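Local atomic coordinates of acetoin utilization protein (Exiguobacterium sibiricum, PDB entry 2Q04), a protein that probably acts as a GNAT-family acetyltransferase, perhaps with a role in acetoin utilization. Residues 42-45 and 46-49; 151-154 and 155-159. One frame throughout, in Å; residues are numbered along the deposited sequence.

Contact 1 (42-45 and 46-49); sequences FRQP and AEQH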
loop_
_atom_site.group_PDB
_atom_site.type_symbol
_atom_site.label_atom_id
_atom_site.label_comp_id
_atom_site.label_asym_id
_atom_site.label_seq_id
_atom_site.Cartn_x
_atom_site.Cartn_y
_atom_site.Cartn_z
ATOM N N PHE A 42 3.269 -0.984 -12.421
ATOM C CA PHE A 42 3.696 -2.326 -12.017
ATOM C C PHE A 42 3.580 -3.310 -13.165
ATOM O O PHE A 42 4.503 -4.081 -13.421
ATOM C CB PHE A 42 2.904 -2.795 -10.804
ATOM C CG PHE A 42 3.224 -2.027 -9.555
ATOM C CD1 PHE A 42 4.406 -2.276 -8.857
ATOM C CD2 PHE A 42 2.411 -0.986 -9.135
ATOM C CE1 PHE A 42 4.739 -1.535 -7.733
ATOM C CE2 PHE A 42 2.736 -0.242 -8.007
ATOM C CZ PHE A 42 3.905 -0.525 -7.304
ATOM N N ARG A 43 2.454 -3.271 -13.871
ATOM C CA ARG A 43 2.282 -4.066 -15.097
ATOM C C ARG A 43 1.114 -3.513 -15.923
ATOM O O ARG A 43 0.367 -2.649 -15.456
ATOM C CB ARG A 43 2.049 -5.551 -14.757
ATOM C CG ARG A 43 0.700 -5.843 -14.168
ATOM C CD ARG A 43 0.714 -7.106 -13.318
ATOM N NE ARG A 43 1.317 -6.872 -12.002
ATOM C CZ ARG A 43 1.304 -7.756 -11.002
ATOM N NH1 ARG A 43 0.738 -8.950 -11.164
ATOM N NH2 ARG A 43 1.867 -7.448 -9.837
ATOM N N GLN A 44 0.970 -4.006 -17.151
ATOM C CA GLN A 44 -0.102 -3.542 -18.039
ATOM C C GLN A 44 -1.484 -3.748 -17.363
ATOM O O GLN A 44 -1.651 -4.669 -16.556
ATOM C CB GLN A 44 -0.034 -4.265 -19.383
ATOM C CG GLN A 44 1.272 -4.006 -20.164
ATOM C CD GLN A 44 1.492 -2.530 -20.486
ATOM O OE1 GLN A 44 0.622 -1.870 -21.051
ATOM N NE2 GLN A 44 2.670 -2.023 -20.153
ATOM N N PRO A 45 -2.482 -2.892 -17.713
ATOM C CA PRO A 45 -3.737 -2.807 -16.909
ATOM C C PRO A 45 -4.534 -4.121 -16.834
ATOM O O PRO A 45 -5.076 -4.448 -15.777
ATOM C CB PRO A 45 -4.550 -1.707 -17.629
ATOM C CG PRO A 45 -3.548 -1.001 -18.535
ATOM C CD PRO A 45 -2.538 -2.030 -18.908
ATOM N N ALA A 46 -4.598 -4.862 -17.940
ATOM C CA ALA A 46 -5.310 -6.146 -17.959
ATOM C C ALA A 46 -4.711 -7.106 -16.923
ATOM O O ALA A 46 -5.439 -7.733 -16.147
ATOM C CB ALA A 46 -5.251 -6.759 -19.343
ATOM N N GLU A 47 -3.382 -7.172 -16.887
ATOM C CA GLU A 47 -2.678 -8.060 -15.963
ATOM C C GLU A 47 -2.775 -7.555 -14.522
ATOM O O GLU A 47 -2.902 -8.344 -13.593
ATOM C CB GLU A 47 -1.190 -8.199 -16.365
ATOM C CG GLU A 47 -0.941 -9.023 -17.651
ATOM C CD GLU A 47 -1.395 -8.302 -18.929
ATOM O OE1 GLU A 47 -1.642 -7.077 -18.870
ATOM O OE2 GLU A 47 -1.501 -8.969 -19.989
ATOM N N GLN A 48 -2.697 -6.232 -14.348
ATOM C CA GLN A 48 -2.749 -5.619 -13.008
ATOM C C GLN A 48 -4.155 -5.725 -12.403
ATOM O O GLN A 48 -4.302 -5.816 -11.188
ATOM C CB GLN A 48 -2.311 -4.138 -13.069
ATOM C CG GLN A 48 -2.096 -3.467 -11.665
ATOM C CD GLN A 48 -0.904 -4.064 -10.884
ATOM O OE1 GLN A 48 -0.122 -4.846 -11.422
ATOM N NE2 GLN A 48 -0.775 -3.681 -9.616
ATOM N N HIS A 49 -5.180 -5.686 -13.260
ATOM C CA HIS A 49 -6.578 -5.839 -12.817
ATOM C C HIS A 49 -6.780 -7.241 -12.243
ATOM O O HIS A 49 -7.317 -7.407 -11.145
ATOM C CB HIS A 49 -7.540 -5.602 -14.006
ATOM C CG HIS A 49 -8.993 -5.623 -13.631
ATOM N ND1 HIS A 49 -9.903 -6.477 -14.222
ATOM C CD2 HIS A 49 -9.698 -4.880 -12.742
ATOM C CE1 HIS A 49 -11.104 -6.259 -13.712
ATOM N NE2 HIS A 49 -11.005 -5.298 -12.810
#
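The backbone N-H of H49 reaches back four residues to P45 O, 2.8 Å from H49 N. One residue earlier Q48 N repeats the step to Q44 O at 2.9 Å. The two bonds make the first turn of helix 45-56, with Q44 at the N-cap and P45, whose nitrogen has no hydrogen to give, just after it. In this GNAT-family chain the turn follows strand 34-35, and the side chains of Q48 and H49 both touch L35 of that strand. R43 is still in the loop; its side chain runs toward the helix start and crosses that of Q48 at about a right angle. CG of R43 lies between its own N and C (chi1 72°), which brings it 3.7 Å from E47 CB and 3.0 Å from Q48 OE1. R43 NE comes within 2.6 Å of Q48 OE1, but its N-H is badly aimed, and this close pair is not a hydrogen bond. At the other end of the amide of Q48, a buried residue, NE2 makes a weak hydrogen bond with Y75 OH, while OE1 of Q48 also sits 3.7 Å from F42 CB. H49 turns its imidazole outward from the loop and gives NE2 to L30 O. E47 bends at chi2 (71°) and rests OE1 3.3 Å from Q44 CB.

Contact 2 (151-154 and 155-159); sequences DYRK and IMEKM. With EDO (1,2-ethanediol), chain J.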
loop_
_atom_site.group_PDB
_atom_site.type_symbol
_atom_site.label_atom_id
_atom_site.label_comp_id
_atom_site.label_asym_id
_atom_site.label_seq_id
_atom_site.Cartn_x
_atom_site.Cartn_y
_atom_site.Cartn_z
ATOM N N ASP A 151 12.277 14.828 -4.669
ATOM C CA ASP A 151 10.981 15.514 -4.527
ATOM C C ASP A 151 9.872 14.480 -4.473
ATOM O O ASP A 151 8.944 14.593 -3.668
ATOM C CB ASP A 151 10.753 16.474 -5.693
ATOM C CG ASP A 151 11.821 17.538 -5.784
ATOM O OD1 ASP A 151 12.570 17.713 -4.797
ATOM O OD2 ASP A 151 11.932 18.179 -6.847
ATOM N N TYR A 152 9.982 13.456 -5.320
ATOM C CA TYR A 152 9.015 12.369 -5.334
ATOM C C TYR A 152 8.999 11.665 -3.999
ATOM O O TYR A 152 7.946 11.399 -3.442
ATOM C CB TYR A 152 9.353 11.350 -6.434
ATOM C CG TYR A 152 8.285 10.303 -6.603
ATOM C CD1 TYR A 152 8.166 9.248 -5.694
ATOM C CD2 TYR A 152 7.333 10.410 -7.614
ATOM C CE1 TYR A 152 7.147 8.311 -5.805
ATOM C CE2 TYR A 152 6.307 9.474 -7.738
ATOM C CZ TYR A 152 6.224 8.422 -6.828
ATOM O OH TYR A 152 5.214 7.495 -6.937
ATOM N N ARG A 153 10.186 11.333 -3.506
ATOM C CA ARG A 153 10.332 10.646 -2.227
ATOM C C ARG A 153 9.721 11.442 -1.076
ATOM O O ARG A 153 8.986 10.893 -0.258
ATOM C CB ARG A 153 11.822 10.352 -1.952
ATOM C CG ARG A 153 12.175 10.052 -0.465
ATOM C CD ARG A 153 11.492 8.803 0.055
ATOM N NE ARG A 153 11.643 8.673 1.504
ATOM C CZ ARG A 153 12.698 8.116 2.116
ATOM N NH1 ARG A 153 13.693 7.609 1.418
ATOM N NH2 ARG A 153 12.742 8.059 3.434
ATOM N N LYS A 154 10.008 12.737 -1.034
ATOM C CA LYS A 154 9.498 13.604 0.022
ATOM C C LYS A 154 7.968 13.673 0.002
ATOM O O LYS A 154 7.323 13.559 1.046
ATOM C CB LYS A 154 10.117 14.995 -0.110
ATOM C CG LYS A 154 11.648 15.019 0.195
ATOM C CD LYS A 154 12.356 16.224 -0.454
ATOM C CE LYS A 154 13.874 16.071 -0.392
ATOM N NZ LYS A 154 14.593 17.124 -1.167
ATOM N N ILE A 155 7.400 13.778 -1.196
ATOM C CA ILE A 155 5.942 13.833 -1.373
ATOM C C ILE A 155 5.296 12.495 -1.041
ATOM O O ILE A 155 4.302 12.442 -0.348
ATOM C CB ILE A 155 5.582 14.247 -2.825
ATOM C CG1 ILE A 155 6.032 15.693 -3.078
ATOM C CG2 ILE A 155 4.094 14.116 -3.060
ATOM C CD1 ILE A 155 6.166 16.054 -4.539
HETATM N N MSE A 156 5.874 11.422 -1.544
HETATM C CA MSE A 156 5.342 10.102 -1.313
HETATM C C MSE A 156 5.392 9.741 0.169
HETATM O O MSE A 156 4.508 9.049 0.676
HETATM C CB MSE A 156 6.113 9.077 -2.138
HETATM C CG MSE A 156 5.669 7.644 -1.921
HETATM SE SE MSE A 156 6.502 6.824 -0.359
HETATM C CE MSE A 156 8.422 6.959 -0.908
ATOM N N GLU A 157 6.426 10.203 0.867
ATOM C CA GLU A 157 6.580 9.857 2.290
ATOM C C GLU A 157 5.548 10.573 3.133
ATOM O O GLU A 157 4.942 9.972 4.007
ATOM C CB GLU A 157 8.002 10.156 2.797
ATOM C CG GLU A 157 8.333 9.473 4.149
ATOM C CD GLU A 157 9.716 9.882 4.714
ATOM O OE1 GLU A 157 10.601 10.266 3.921
ATOM O OE2 GLU A 157 9.905 9.809 5.954
ATOM N N LYS A 158 5.306 11.846 2.828
ATOM C CA LYS A 158 4.306 12.619 3.536
ATOM C C LYS A 158 2.881 12.086 3.263
ATOM O O LYS A 158 2.018 12.137 4.145
ATOM C CB LYS A 158 4.458 14.102 3.188
ATOM C CG LYS A 158 5.794 14.699 3.740
ATOM C CD LYS A 158 6.103 16.104 3.201
ATOM C CE LYS A 158 5.462 17.204 4.047
ATOM N NZ LYS A 158 6.101 18.543 3.792
HETATM N N MSE A 159 2.674 11.505 2.076
HETATM C CA MSE A 159 1.424 10.847 1.771
HETATM C C MSE A 159 1.240 9.672 2.680
HETATM O O MSE A 159 0.187 9.504 3.282
HETATM C CB MSE A 159 1.402 10.371 0.335
HETATM C CG MSE A 159 0.116 9.689 -0.029
HETATM SE SE MSE A 159 0.148 8.874 -1.715
HETATM C CE MSE A 159 1.306 7.464 -1.338
HETATM C C1 EDO J . 4.294 4.983 -6.893
HETATM O O1 EDO J . 4.672 5.308 -5.536
HETATM C C2 EDO J . 3.830 3.544 -6.981
HETATM O O2 EDO J . 3.901 3.098 -8.334
#
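Helix 149-162 carries this contact: an i to i+4 salt bridge joins R153 to E157 on the side of the helix that meets strands 166-168 and 182-187, next to the apolar contact of Y152 with M156. R153 grips side-on, NE and NH2 both giving hydrogen bonds of 3.1 Å to the single oxygen E157 OE1. Both nitrogens arrive from the same face of the carboxylate, well above its plane, and the two flat groups stand 46° apart. The arginine can fold down onto its partner because its chain bends at chi2 (63°), while E157 runs out extended to meet it. The third guanidinium nitrogen, NH1, is held by A180 O, and both side chains also touch F167 of strand 166-168. A leucine in place of R153 would probably leave E157 OE1 without its two donors and A180 O without the NH1 bond. Further back along the arginine, the methyl CE of selenomethionine M156 rests 3.7 Å from R153 CD. Y152 stacks its ring with that of W140, and the backbone bond from M156 N to Y152 O, at 2.8 Å, keeps the two residues one turn apart. Ring atom CE1 of Y152 then lies 3.9 Å from M156 CB.

Coming from the N terminus, the chain leaves strand 34-35 through a loop that contact 1 closes by starting helix 45-56. The long strands 62-68, 71-79 and 95-103 come next, then helix 112-121 and strand 130-135, before contact 2 is reached in the middle of helix 149-162. The two are in series, neither nested nor crossed: contact 1 spans the loop and the first helical turn, contact 2 lies within one helix. The centres of contact 1 and contact 2 are about 24 Å apart. In contact 1 the helix residues Q48 and H49 lie on strand 34-35, while F42 of the loop reaches strand 95-103; contact 2 seats its helix on strands 166-168 and 182-187, another region of the same mixed sheet.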